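Long-range contacts in dipeptide Epimerase (Enterococcus faecalis V583, PDB 3JVA), which belongs to the mandelate racemase/muconate lactonizing enzyme family of the enolase superfamily and binds a magnesium ion: residues 296-301 with 319-325; 9-15 with 27-33; 130-135 with 155-160; 329-333 with 350-354; 99-104 with 265-271. All coordinates share one frame. Residue numbers count along the deposited sequence, not the author numbering.

Interaction 1: 296-301 with 319-325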
# COMPACT_ATOMS: atom_id res chain seq x y z
N GLU B 296 29.18 31.56 -7.33
CA GLU B 296 29.26 32.14 -6.00
C GLU B 296 30.73 32.26 -5.66
O GLU B 296 31.59 31.70 -6.35
CB GLU B 296 28.49 31.33 -4.94
CG GLU B 296 28.95 29.92 -4.67
CD GLU B 296 28.07 29.28 -3.61
OE1 GLU B 296 28.11 29.74 -2.44
OE2 GLU B 296 27.33 28.34 -3.94
N THR B 297 31.04 33.00 -4.61
CA THR B 297 32.43 33.23 -4.27
C THR B 297 32.75 33.11 -2.79
O THR B 297 32.15 32.30 -2.08
CB THR B 297 32.85 34.63 -4.80
OG1 THR B 297 32.02 35.64 -4.22
CG2 THR B 297 32.67 34.68 -6.32
N THR B 298 33.70 33.92 -2.33
CA THR B 298 34.15 33.87 -0.95
C THR B 298 33.09 33.82 0.15
O THR B 298 33.14 32.97 1.03
CB THR B 298 35.11 35.04 -0.66
OG1 THR B 298 36.14 35.06 -1.66
CG2 THR B 298 35.74 34.89 0.71
N ILE B 299 32.13 34.74 0.10
CA ILE B 299 31.10 34.76 1.14
C ILE B 299 30.26 33.48 1.16
O ILE B 299 30.08 32.86 2.21
CB ILE B 299 30.18 35.97 0.96
CG1 ILE B 299 31.00 37.26 1.07
CG2 ILE B 299 29.08 35.94 2.02
CD1 ILE B 299 30.24 38.52 0.68
N GLY B 300 29.74 33.08 0.00
CA GLY B 300 28.94 31.88 -0.05
C GLY B 300 29.71 30.65 0.41
O GLY B 300 29.19 29.81 1.15
N ILE B 301 30.96 30.54 -0.03
CA ILE B 301 31.79 29.40 0.34
C ILE B 301 32.07 29.38 1.84
O ILE B 301 32.01 28.33 2.47
CB ILE B 301 33.14 29.42 -0.41
CG1 ILE B 301 32.91 29.09 -1.89
CG2 ILE B 301 34.11 28.44 0.23
CD1 ILE B 301 32.37 27.68 -2.14
N LEU B 319 33.33 22.47 -1.80
CA LEU B 319 33.38 23.93 -1.69
C LEU B 319 34.70 24.43 -2.25
O LEU B 319 35.57 24.87 -1.51
CB LEU B 319 33.25 24.32 -0.21
CG LEU B 319 32.01 23.76 0.50
CD1 LEU B 319 32.12 24.03 2.00
CD2 LEU B 319 30.75 24.40 -0.08
N ASP B 320 34.80 24.40 -3.57
CA ASP B 320 36.03 24.78 -4.27
C ASP B 320 35.94 26.04 -5.12
O ASP B 320 36.88 26.35 -5.86
CB ASP B 320 36.45 23.61 -5.17
CG ASP B 320 35.40 23.28 -6.22
OD1 ASP B 320 34.24 23.73 -6.10
OD2 ASP B 320 35.73 22.54 -7.17
N ALA B 321 34.84 26.78 -5.02
CA ALA B 321 34.69 27.98 -5.84
C ALA B 321 35.81 29.02 -5.71
O ALA B 321 36.21 29.62 -6.71
CB ALA B 321 33.34 28.64 -5.56
N THR B 322 36.33 29.24 -4.50
CA THR B 322 37.38 30.25 -4.36
C THR B 322 38.66 29.89 -5.10
O THR B 322 39.43 30.78 -5.49
CB THR B 322 37.74 30.54 -2.88
OG1 THR B 322 38.37 29.39 -2.29
CG2 THR B 322 36.49 30.90 -2.08
N PHE B 323 38.88 28.60 -5.32
CA PHE B 323 40.09 28.14 -6.01
C PHE B 323 40.11 28.52 -7.49
O PHE B 323 41.18 28.52 -8.11
CB PHE B 323 40.25 26.62 -5.89
CG PHE B 323 40.11 26.09 -4.49
CD1 PHE B 323 40.45 26.87 -3.39
CD2 PHE B 323 39.66 24.80 -4.28
CE1 PHE B 323 40.34 26.37 -2.10
CE2 PHE B 323 39.55 24.28 -2.99
CZ PHE B 323 39.89 25.06 -1.90
N GLY B 324 38.95 28.82 -8.05
CA GLY B 324 38.89 29.18 -9.46
C GLY B 324 38.67 30.65 -9.74
O GLY B 324 38.37 31.03 -10.87
N LEU B 325 38.81 31.49 -8.71
CA LEU B 325 38.62 32.94 -8.87
C LEU B 325 39.94 33.65 -9.17
O LEU B 325 40.96 33.34 -8.57
CB LEU B 325 38.02 33.52 -7.58
CG LEU B 325 36.69 32.95 -7.08
CD1 LEU B 325 36.28 33.68 -5.81
CD2 LEU B 325 35.62 33.11 -8.15

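Interaction 2: 9-15 with 27-33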
# COMPACT_ATOMS: atom_id res chain seq x y z
N ARG B 9 25.20 45.03 -3.82
CA ARG B 9 26.02 45.39 -4.97
C ARG B 9 26.20 44.16 -5.86
O ARG B 9 25.96 43.03 -5.43
CB ARG B 9 27.40 45.89 -4.51
CG ARG B 9 28.36 44.81 -3.98
CD ARG B 9 29.70 45.44 -3.61
NE ARG B 9 30.75 44.52 -3.17
CZ ARG B 9 31.53 43.80 -3.98
NH1 ARG B 9 31.38 43.88 -5.29
NH2 ARG B 9 32.51 43.05 -3.47
N ALA B 10 26.58 44.39 -7.10
CA ALA B 10 26.83 43.29 -8.01
C ALA B 10 28.31 42.99 -7.80
O ALA B 10 29.06 43.87 -7.37
CB ALA B 10 26.57 43.71 -9.45
N SER B 11 28.71 41.76 -8.07
CA SER B 11 30.10 41.36 -7.92
C SER B 11 30.42 40.55 -9.15
O SER B 11 29.67 39.65 -9.50
CB SER B 11 30.29 40.50 -6.67
OG SER B 11 31.62 40.01 -6.55
N LYS B 12 31.53 40.89 -9.82
CA LYS B 12 31.94 40.17 -11.01
C LYS B 12 33.41 39.80 -10.87
O LYS B 12 34.27 40.67 -10.81
CB LYS B 12 31.73 41.04 -12.25
CG LYS B 12 30.29 41.51 -12.44
CD LYS B 12 30.13 42.28 -13.74
CE LYS B 12 28.70 42.75 -13.92
NZ LYS B 12 28.53 43.53 -15.18
N ILE B 13 33.68 38.50 -10.81
CA ILE B 13 35.04 38.01 -10.64
C ILE B 13 35.37 37.05 -11.77
O ILE B 13 34.68 36.05 -11.96
CB ILE B 13 35.19 37.28 -9.28
CG1 ILE B 13 34.88 38.24 -8.12
CG2 ILE B 13 36.59 36.73 -9.14
CD1 ILE B 13 35.96 39.30 -7.88
N LYS B 14 36.43 37.35 -12.51
CA LYS B 14 36.82 36.49 -13.62
C LYS B 14 37.22 35.11 -13.12
O LYS B 14 37.81 34.97 -12.04
CB LYS B 14 38.00 37.12 -14.38
CG LYS B 14 38.32 36.42 -15.68
CD LYS B 14 39.42 37.13 -16.44
CE LYS B 14 39.57 36.55 -17.84
NZ LYS B 14 38.28 36.65 -18.58
N LEU B 15 36.87 34.08 -13.90
CA LEU B 15 37.20 32.70 -13.55
C LEU B 15 38.50 32.29 -14.22
O LEU B 15 38.77 32.69 -15.36
CB LEU B 15 36.09 31.76 -14.03
CG LEU B 15 34.67 31.91 -13.47
CD1 LEU B 15 33.73 30.97 -14.22
CD2 LEU B 15 34.65 31.60 -11.98
N GLU B 27 32.40 32.64 -18.01
CA GLU B 27 33.80 32.99 -17.78
C GLU B 27 34.00 33.93 -16.60
O GLU B 27 35.12 34.31 -16.29
CB GLU B 27 34.41 33.60 -19.05
CG GLU B 27 33.56 34.64 -19.74
CD GLU B 27 34.17 35.11 -21.05
OE1 GLU B 27 33.53 35.91 -21.76
OE2 GLU B 27 35.31 34.68 -21.37
N SER B 28 32.90 34.28 -15.94
CA SER B 28 32.96 35.17 -14.80
C SER B 28 31.91 34.76 -13.77
O SER B 28 30.83 34.29 -14.14
CB SER B 28 32.71 36.62 -15.25
OG SER B 28 32.81 37.53 -14.16
N ALA B 29 32.23 34.92 -12.49
CA ALA B 29 31.29 34.60 -11.43
C ALA B 29 30.63 35.91 -11.06
O ALA B 29 31.22 36.75 -10.38
CB ALA B 29 32.03 34.03 -10.23
N ASP B 30 29.40 36.10 -11.54
CA ASP B 30 28.68 37.34 -11.27
C ASP B 30 27.58 37.08 -10.25
O ASP B 30 26.59 36.40 -10.54
CB ASP B 30 28.11 37.89 -12.58
CG ASP B 30 29.18 38.11 -13.64
OD1 ASP B 30 30.37 38.21 -13.27
OD2 ASP B 30 28.85 38.19 -14.84
N SER B 31 27.75 37.63 -9.05
CA SER B 31 26.79 37.44 -7.97
C SER B 31 26.39 38.73 -7.28
O SER B 31 26.89 39.81 -7.59
CB SER B 31 27.38 36.50 -6.93
OG SER B 31 28.60 37.03 -6.42
N ALA B 32 25.47 38.59 -6.33
CA ALA B 32 25.00 39.73 -5.56
C ALA B 32 25.65 39.63 -4.19
O ALA B 32 25.68 38.55 -3.59
CB ALA B 32 23.48 39.67 -5.43
N ILE B 33 26.20 40.73 -3.70
CA ILE B 33 26.81 40.75 -2.38
C ILE B 33 26.04 41.76 -1.54
O ILE B 33 25.84 42.90 -1.95
CB ILE B 33 28.31 41.13 -2.43
CG1 ILE B 33 29.11 39.97 -3.05
CG2 ILE B 33 28.83 41.41 -1.02
CD1 ILE B 33 30.61 40.19 -3.10
O HOH W 1 31.08 37.51 -7.64
O HOH W 2 37.18 33.30 -17.77

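Interaction 3: 130-135 with 155-160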
# COMPACT_ATOMS: atom_id res chain seq x y z
N ILE B 130 37.29 19.45 5.25
CA ILE B 130 38.03 19.03 4.07
C ILE B 130 37.15 19.10 2.83
O ILE B 130 36.05 18.55 2.82
CB ILE B 130 38.52 17.57 4.21
CG1 ILE B 130 39.51 17.48 5.38
CG2 ILE B 130 39.18 17.11 2.91
CD1 ILE B 130 39.88 16.05 5.75
N THR B 131 37.62 19.77 1.80
CA THR B 131 36.85 19.86 0.57
C THR B 131 37.53 19.13 -0.57
O THR B 131 38.75 18.92 -0.55
CB THR B 131 36.64 21.32 0.12
OG1 THR B 131 35.93 21.32 -1.13
CG2 THR B 131 37.98 22.03 -0.08
N ASP B 132 36.74 18.71 -1.54
CA ASP B 132 37.29 18.06 -2.72
C ASP B 132 37.57 19.23 -3.65
O ASP B 132 37.45 20.40 -3.25
CB ASP B 132 36.27 17.12 -3.39
CG ASP B 132 35.00 17.85 -3.86
OD1 ASP B 132 35.09 19.04 -4.26
OD2 ASP B 132 33.92 17.23 -3.86
N ILE B 133 37.95 18.93 -4.88
CA ILE B 133 38.17 19.96 -5.87
C ILE B 133 37.70 19.37 -7.19
O ILE B 133 37.96 18.20 -7.49
CB ILE B 133 39.66 20.41 -5.97
CG1 ILE B 133 39.76 21.60 -6.94
CG2 ILE B 133 40.53 19.27 -6.45
CD1 ILE B 133 41.10 22.31 -6.90
N THR B 134 36.97 20.18 -7.95
CA THR B 134 36.42 19.74 -9.23
C THR B 134 37.42 19.94 -10.36
O THR B 134 38.04 20.99 -10.48
CB THR B 134 35.12 20.52 -9.55
OG1 THR B 134 34.14 20.25 -8.55
CG2 THR B 134 34.57 20.10 -10.92
N LEU B 135 37.59 18.92 -11.19
CA LEU B 135 38.49 19.01 -12.32
C LEU B 135 37.65 19.41 -13.53
O LEU B 135 36.64 18.77 -13.82
CB LEU B 135 39.16 17.66 -12.60
CG LEU B 135 40.03 17.06 -11.50
CD1 LEU B 135 40.57 15.71 -11.97
CD2 LEU B 135 41.18 17.99 -11.14
N PHE B 155 44.94 17.38 -2.01
CA PHE B 155 43.57 16.92 -2.19
C PHE B 155 43.50 15.39 -2.22
O PHE B 155 44.32 14.74 -2.86
CB PHE B 155 42.99 17.50 -3.48
CG PHE B 155 42.67 18.97 -3.37
CD1 PHE B 155 41.50 19.39 -2.75
CD2 PHE B 155 43.57 19.92 -3.84
CE1 PHE B 155 41.23 20.75 -2.59
CE2 PHE B 155 43.31 21.28 -3.68
CZ PHE B 155 42.13 21.70 -3.05
N ASP B 156 42.53 14.83 -1.52
CA ASP B 156 42.36 13.38 -1.48
C ASP B 156 41.05 12.98 -2.17
O ASP B 156 40.72 11.79 -2.25
CB ASP B 156 42.36 12.89 -0.03
CG ASP B 156 41.21 13.45 0.79
OD1 ASP B 156 41.20 13.24 2.02
OD2 ASP B 156 40.30 14.08 0.20
N THR B 157 40.32 13.97 -2.67
CA THR B 157 39.05 13.72 -3.34
C THR B 157 38.89 14.63 -4.55
O THR B 157 39.00 15.86 -4.45
CB THR B 157 37.86 13.94 -2.38
OG1 THR B 157 38.05 13.15 -1.20
CG2 THR B 157 36.55 13.53 -3.04
N LEU B 158 38.65 14.02 -5.71
CA LEU B 158 38.47 14.76 -6.95
C LEU B 158 37.06 14.55 -7.46
O LEU B 158 36.49 13.46 -7.32
CB LEU B 158 39.47 14.27 -8.00
CG LEU B 158 40.94 14.27 -7.57
CD1 LEU B 158 41.78 13.59 -8.65
CD2 LEU B 158 41.40 15.70 -7.33
N LYS B 159 36.49 15.59 -8.04
CA LYS B 159 35.14 15.54 -8.57
C LYS B 159 35.15 15.87 -10.05
O LYS B 159 35.81 16.81 -10.47
CB LYS B 159 34.25 16.54 -7.83
CG LYS B 159 32.87 16.73 -8.43
CD LYS B 159 31.99 17.56 -7.51
CE LYS B 159 30.70 17.99 -8.20
NZ LYS B 159 31.00 18.97 -9.28
N ILE B 160 34.42 15.08 -10.84
CA ILE B 160 34.34 15.32 -12.27
C ILE B 160 32.93 15.08 -12.79
O ILE B 160 32.20 14.22 -12.29
CB ILE B 160 35.31 14.43 -13.09
CG1 ILE B 160 34.82 12.98 -13.11
CG2 ILE B 160 36.72 14.51 -12.52
CD1 ILE B 160 35.53 12.11 -14.13
O HOH W 3 40.22 16.55 -0.68

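Interaction 4: 329-333 with 350-354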
# COMPACT_ATOMS: atom_id res chain seq x y z
N PRO B 329 36.83 38.91 -3.97
CA PRO B 329 35.89 40.03 -3.91
C PRO B 329 35.84 40.70 -2.54
O PRO B 329 35.36 41.82 -2.40
CB PRO B 329 34.56 39.38 -4.30
CG PRO B 329 34.70 37.99 -3.72
CD PRO B 329 36.13 37.62 -4.07
N VAL B 330 36.35 39.99 -1.53
CA VAL B 330 36.35 40.49 -0.16
C VAL B 330 37.63 40.07 0.56
O VAL B 330 38.47 39.36 0.01
CB VAL B 330 35.16 39.93 0.65
CG1 VAL B 330 33.85 40.30 -0.04
CG2 VAL B 330 35.30 38.42 0.80
N THR B 331 37.77 40.51 1.81
CA THR B 331 38.93 40.18 2.63
C THR B 331 38.50 39.13 3.66
O THR B 331 37.39 39.18 4.17
CB THR B 331 39.46 41.43 3.39
OG1 THR B 331 39.86 42.43 2.45
CG2 THR B 331 40.64 41.06 4.28
N GLY B 332 39.38 38.18 3.95
CA GLY B 332 39.07 37.16 4.93
C GLY B 332 38.26 35.98 4.40
O GLY B 332 38.05 35.86 3.19
N GLY B 333 37.81 35.13 5.31
CA GLY B 333 37.04 33.96 4.91
C GLY B 333 37.93 32.93 4.24
O GLY B 333 39.16 33.00 4.33
N LEU B 350 31.69 35.29 9.93
CA LEU B 350 32.35 34.72 8.77
C LEU B 350 33.82 35.11 8.68
O LEU B 350 34.56 34.55 7.88
CB LEU B 350 31.65 35.16 7.49
CG LEU B 350 30.17 34.78 7.33
CD1 LEU B 350 29.61 35.48 6.11
CD2 LEU B 350 30.04 33.27 7.21
N GLY B 351 34.23 36.07 9.50
CA GLY B 351 35.62 36.54 9.48
C GLY B 351 35.92 37.29 8.19
O GLY B 351 37.07 37.37 7.75
N ILE B 352 34.88 37.86 7.60
CA ILE B 352 35.00 38.59 6.35
C ILE B 352 34.84 40.10 6.52
O ILE B 352 34.10 40.57 7.39
CB ILE B 352 33.95 38.06 5.33
CG1 ILE B 352 34.34 36.64 4.91
CG2 ILE B 352 33.83 38.98 4.13
CD1 ILE B 352 33.32 35.96 4.01
N SER B 353 35.55 40.86 5.69
CA SER B 353 35.49 42.32 5.70
C SER B 353 35.68 42.84 4.27
O SER B 353 35.94 42.05 3.36
CB SER B 353 36.57 42.90 6.62
OG SER B 353 37.86 42.51 6.21
N HIS B 354 35.55 44.14 4.09
CA HIS B 354 35.70 44.76 2.77
C HIS B 354 36.94 44.26 2.03
O HIS B 354 36.81 43.96 0.83
CB HIS B 354 35.77 46.28 2.90
CG HIS B 354 34.54 46.89 3.48
ND1 HIS B 354 33.28 46.71 2.94
CD2 HIS B 354 34.36 47.68 4.57
CE1 HIS B 354 32.39 47.36 3.67
NE2 HIS B 354 33.02 47.96 4.66
OXT HIS B 354 38.02 44.20 2.65
O HOH W 4 34.55 44.04 -0.66

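Interaction 5: 99-104 with 265-271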
# COMPACT_ATOMS: atom_id res chain seq x y z
N LYS B 99 17.21 34.95 -0.86
CA LYS B 99 17.00 34.60 0.54
C LYS B 99 18.30 34.19 1.22
O LYS B 99 18.53 34.52 2.38
CB LYS B 99 15.95 33.49 0.66
CG LYS B 99 14.58 33.95 0.15
CD LYS B 99 13.50 32.89 0.29
CE LYS B 99 12.18 33.41 -0.29
NZ LYS B 99 11.08 32.40 -0.25
N ALA B 100 19.15 33.47 0.51
CA ALA B 100 20.43 33.05 1.07
C ALA B 100 21.30 34.27 1.38
O ALA B 100 21.99 34.31 2.40
CB ALA B 100 21.16 32.12 0.10
N ALA B 101 21.28 35.25 0.48
CA ALA B 101 22.09 36.45 0.67
C ALA B 101 21.73 37.15 1.98
O ALA B 101 22.61 37.51 2.77
CB ALA B 101 21.91 37.40 -0.52
N ILE B 102 20.44 37.32 2.23
CA ILE B 102 19.98 37.96 3.46
C ILE B 102 20.28 37.08 4.67
O ILE B 102 20.78 37.56 5.69
CB ILE B 102 18.46 38.22 3.44
CG1 ILE B 102 18.11 39.27 2.38
CG2 ILE B 102 17.98 38.64 4.82
CD1 ILE B 102 18.69 40.65 2.65
N ASP B 103 19.97 35.80 4.56
CA ASP B 103 20.18 34.88 5.68
C ASP B 103 21.66 34.81 6.10
O ASP B 103 21.97 34.93 7.28
CB ASP B 103 19.68 33.49 5.31
CG ASP B 103 20.81 32.51 5.09
OD1 ASP B 103 21.25 32.37 3.93
OD2 ASP B 103 21.27 31.91 6.08
N ILE B 104 22.55 34.60 5.14
CA ILE B 104 23.98 34.51 5.46
C ILE B 104 24.46 35.77 6.19
O ILE B 104 25.15 35.68 7.21
CB ILE B 104 24.81 34.29 4.18
CG1 ILE B 104 24.52 32.88 3.63
CG2 ILE B 104 26.31 34.44 4.49
CD1 ILE B 104 25.05 32.64 2.22
N LEU B 265 23.51 26.19 -0.34
CA LEU B 265 22.82 27.35 0.24
C LEU B 265 22.03 28.14 -0.80
O LEU B 265 20.97 28.69 -0.49
CB LEU B 265 23.82 28.27 0.95
CG LEU B 265 24.59 27.66 2.13
CD1 LEU B 265 25.42 28.75 2.80
CD2 LEU B 265 23.62 27.03 3.14
N MET B 266 22.53 28.19 -2.03
CA MET B 266 21.86 28.93 -3.09
C MET B 266 20.67 28.19 -3.70
O MET B 266 20.00 28.71 -4.60
CB MET B 266 22.86 29.31 -4.19
CG MET B 266 24.05 30.12 -3.69
SD MET B 266 23.63 31.55 -2.61
CE MET B 266 25.19 31.72 -1.69
N LYS B 267 20.42 26.96 -3.23
CA LYS B 267 19.28 26.16 -3.67
C LYS B 267 18.19 26.22 -2.60
O LYS B 267 17.00 26.26 -2.91
CB LYS B 267 19.65 24.68 -3.83
CG LYS B 267 20.37 24.28 -5.10
CD LYS B 267 20.35 22.75 -5.25
CE LYS B 267 20.96 22.05 -4.04
NZ LYS B 267 20.94 20.56 -4.17
N CYS B 268 18.61 26.21 -1.34
CA CYS B 268 17.67 26.20 -0.22
C CYS B 268 17.33 27.54 0.41
O CYS B 268 16.43 27.63 1.25
CB CYS B 268 18.16 25.24 0.88
SG CYS B 268 19.72 25.71 1.67
N GLY B 269 18.04 28.59 0.02
CA GLY B 269 17.74 29.90 0.58
C GLY B 269 18.45 30.22 1.89
O GLY B 269 17.92 30.98 2.70
N GLY B 270 19.62 29.63 2.10
CA GLY B 270 20.36 29.94 3.31
C GLY B 270 20.59 28.88 4.36
O GLY B 270 20.08 27.77 4.27
N ILE B 271 21.36 29.27 5.37
CA ILE B 271 21.71 28.38 6.47
C ILE B 271 20.49 27.89 7.24
O ILE B 271 20.42 26.73 7.62
CB ILE B 271 22.70 29.09 7.44
CG1 ILE B 271 24.04 29.29 6.73
CG2 ILE B 271 22.89 28.27 8.72
CD1 ILE B 271 25.00 30.24 7.44

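Interaction 1: 296-301 with 319-325
In the TIM-type barrel domain of this enolase-superfamily protein, the loop after strand 314-317, with a 3-10 turn at 321-323, packs on the start of helix 298-310. The meeting is apolar and buried, and it centres on Ile-301. This side chain points squarely at the loop, and its CD1 lies 3.9 Å from Leu-319 CA, 4.0 Å from Leu-319 CB and 3.7 Å from Ala-321 CB, while Ile-301 CG1 is 4.0 Å from Thr-322 CG2. Leu-319 thus supplies one wall of the pocket and Thr-322 another. The methyl of Thr-322 also reaches the helix backbone, with CG2 3.9 Å from Thr-298 CA, whereas its hydroxyl turns elsewhere, to the carbonyl of Ser-335. Thr-297 occupies the N-cap position but makes no capping bond with its side chain. Its OG1 is hydrogen-bonded instead to Glu-47, so the start of this barrel helix is tied to the N-terminal domain. On the loop side, Asp-320 bonds to the backbone of Thr-134. Just after the 3-10 turn, Leu-325 CD1 rests 3.7 Å from Thr-297 CB.

Interaction 2: 9-15 with 27-33
This is a regular antiparallel strand pair in the N-terminal capping domain of the enolase superfamily, part of a sheet in which strand 3-21 lies between strands 24-27 and 29-38. Strands 9-15 and 29-33 run at 151° to each other, with axes 4.6 Å apart at closest approach. Hydrogen-bonded and non-hydrogen-bonded pairs alternate from Arg-9 opposite Ile-33 to Lys-14 opposite Ser-28. Arg-9 N to Ile-33 O and Ile-33 N to Arg-9 O are both 2.9 Å; Ser-11 N to Ser-31 O is 2.7 Å, and Ala-29 N to Ile-13 O is also 2.7 Å. Beyond the corner at Ser-28, Leu-15 N still reaches Glu-27 O at 3.0 Å.

The two faces of the pair differ in their surroundings. Arg-9, Ser-11, Ile-13, Ala-29, Ser-31 and Ile-33 share one face, where Ser-11 and Ile-13 touch Pro-329 of the barrel domain; Ser-31 OG bonds to Glu-47 of the same sheet. On the opposite face, Lys-12 and Lys-14 are exposed, while Ala-32 packs on helix 59-73. There Ser-28 OG donates to Asp-30 OD1 at 2.7 Å. Water 1 bridges the strands, 2.8 Å from each of Ser-11 OG, Ala-29 O and Ser-31 OG.

Interaction 3: 130-135 with 155-160
Ile-133 lies over the face of the Phe-155 ring, its CG2 3.9 Å from the ring centroid and 17° off the normal, a CH-pi contact. The same CG2 meets Leu-158 CD2 at 3.8 Å, and Leu-135 CD1 extends the apolar row to Leu-158 CD1 at 4.1 Å. Leu-135 and Leu-158 also pack on helix 140-152, the connection between the two strands. Strand 128-134, that helix and strand 157-161 form a beta-alpha-beta crossover, as successive beta-alpha units of a TIM-type barrel do, so the strands are parallel neighbours. Their backbones interlock as parallel strands do: Ile-133 N donates to Thr-157 O at 3.3 Å, Lys-159 N to Ile-133 O at 3.0 Å, and Leu-135 N to Lys-159 O at 2.9 Å. Before the strands pair fully, water 3 spans the gap, 2.8 Å from Thr-131 O and 3.0 Å from Asp-156 N. The face with Thr-134 and Lys-159 is polar; just before the strand, Asp-132 forms a salt bridge with Arg-187 of strand 185-189. Lys-159 projects towards the barrel mouth, its side chain about 5 Å from the magnesium ion at nearest atoms; its NZ bonds to a bound glycerol and, weakly, to Thr-134 OG1 at 3.5 Å.

Interaction 4: 329-333 with 350-354
Thr-331 satisfies three polar groups at once. Its N donates to Ser-353 O at 2.9 Å, its carbonyl O accepts from Ser-353 N at 2.9 Å, and its OG1 donates to His-354 OXT at 2.6 Å, so the terminal carboxylate is held by a side chain of the partner segment. The other carboxylate oxygen, His-354 O, is served by water 4 at 2.7 Å, which also donates to Pro-329 O at 2.9 Å. These bonds define a very short antiparallel beta pairing with Thr-331 opposite Ser-353 as its hydrogen-bonded pair. It brings the end of the chain back to the flank of helix 298-310, as Val-330 and Ile-352 touch Thr-298 and Thr-302 there. Their own contact, Val-330 CG2 to Ile-352 CG2 at 3.7 Å, is the apolar side of the pair. Beyond Gly-332 the pairing frays: Gly-333 N reaches Gly-351 O only by a weak bond of 3.4 Å. Glycine is required at 332, where a CB would collide with Gly-351 O and with the preceding carbonyl. At the far end, Leu-350 N finds its acceptor in Asp-108 of helix 96-114, in the N-terminal domain.

Interaction 5: 99-104 with 265-271
Ala-100 presses its methyl group into the turn after strand 260-263: its CB is 3.5 Å from Leu-265 O, 3.7 Å from Met-266 SD and 3.5 Å from Gly-270 N. The small alanine facing a glycine lets the backbones come close, with Ala-100 CA only 3.8 Å from Gly-270 CA. One helical turn on, Ile-104 CD1 meets Leu-265 CD1 and Met-266 CE, each at 4.0 Å. This is an interface between domains: helix 96-114 belongs to the N-terminal capping domain, the short helix 265-268 to a beta-alpha loop of the barrel. Lys-267 of the same loop faces away from the capping helix, to a salt bridge with the magnesium ligand Asp-240. Gly-269 leaves the helix with positive phi, and Gly-270 takes the N-cap position of helix 271-284; the backbone angles of both call for glycine. The first turn of that helix is met from across the interface, where Asp-103 OD2 accepts from Ile-271 N at 2.7 Å.

Overall arrangement
Along the chain, interaction 2 comes first; interaction 5 then spans 160 residues, among which interaction 3 lies, and interactions 1 and 4 follow. Interactions 3 and 5 sit on opposite sides of the chain's centre, their own centres about 24 Å apart. Interaction 1 is the hub, touching all four others: Ile-299 CD1 meets Ile-33 CG2 of interaction 2 at 3.6 Å, and Glu-296 OE1 meets Met-266 CE of interaction 5 at 3.6 Å. Interactions 1 and 4 share the flank of helix 298-310. Capping sheet, capping helix, barrel and C-terminal segment thus converge, illustrating how a two-domain enolase-type enzyme is built as one compact body.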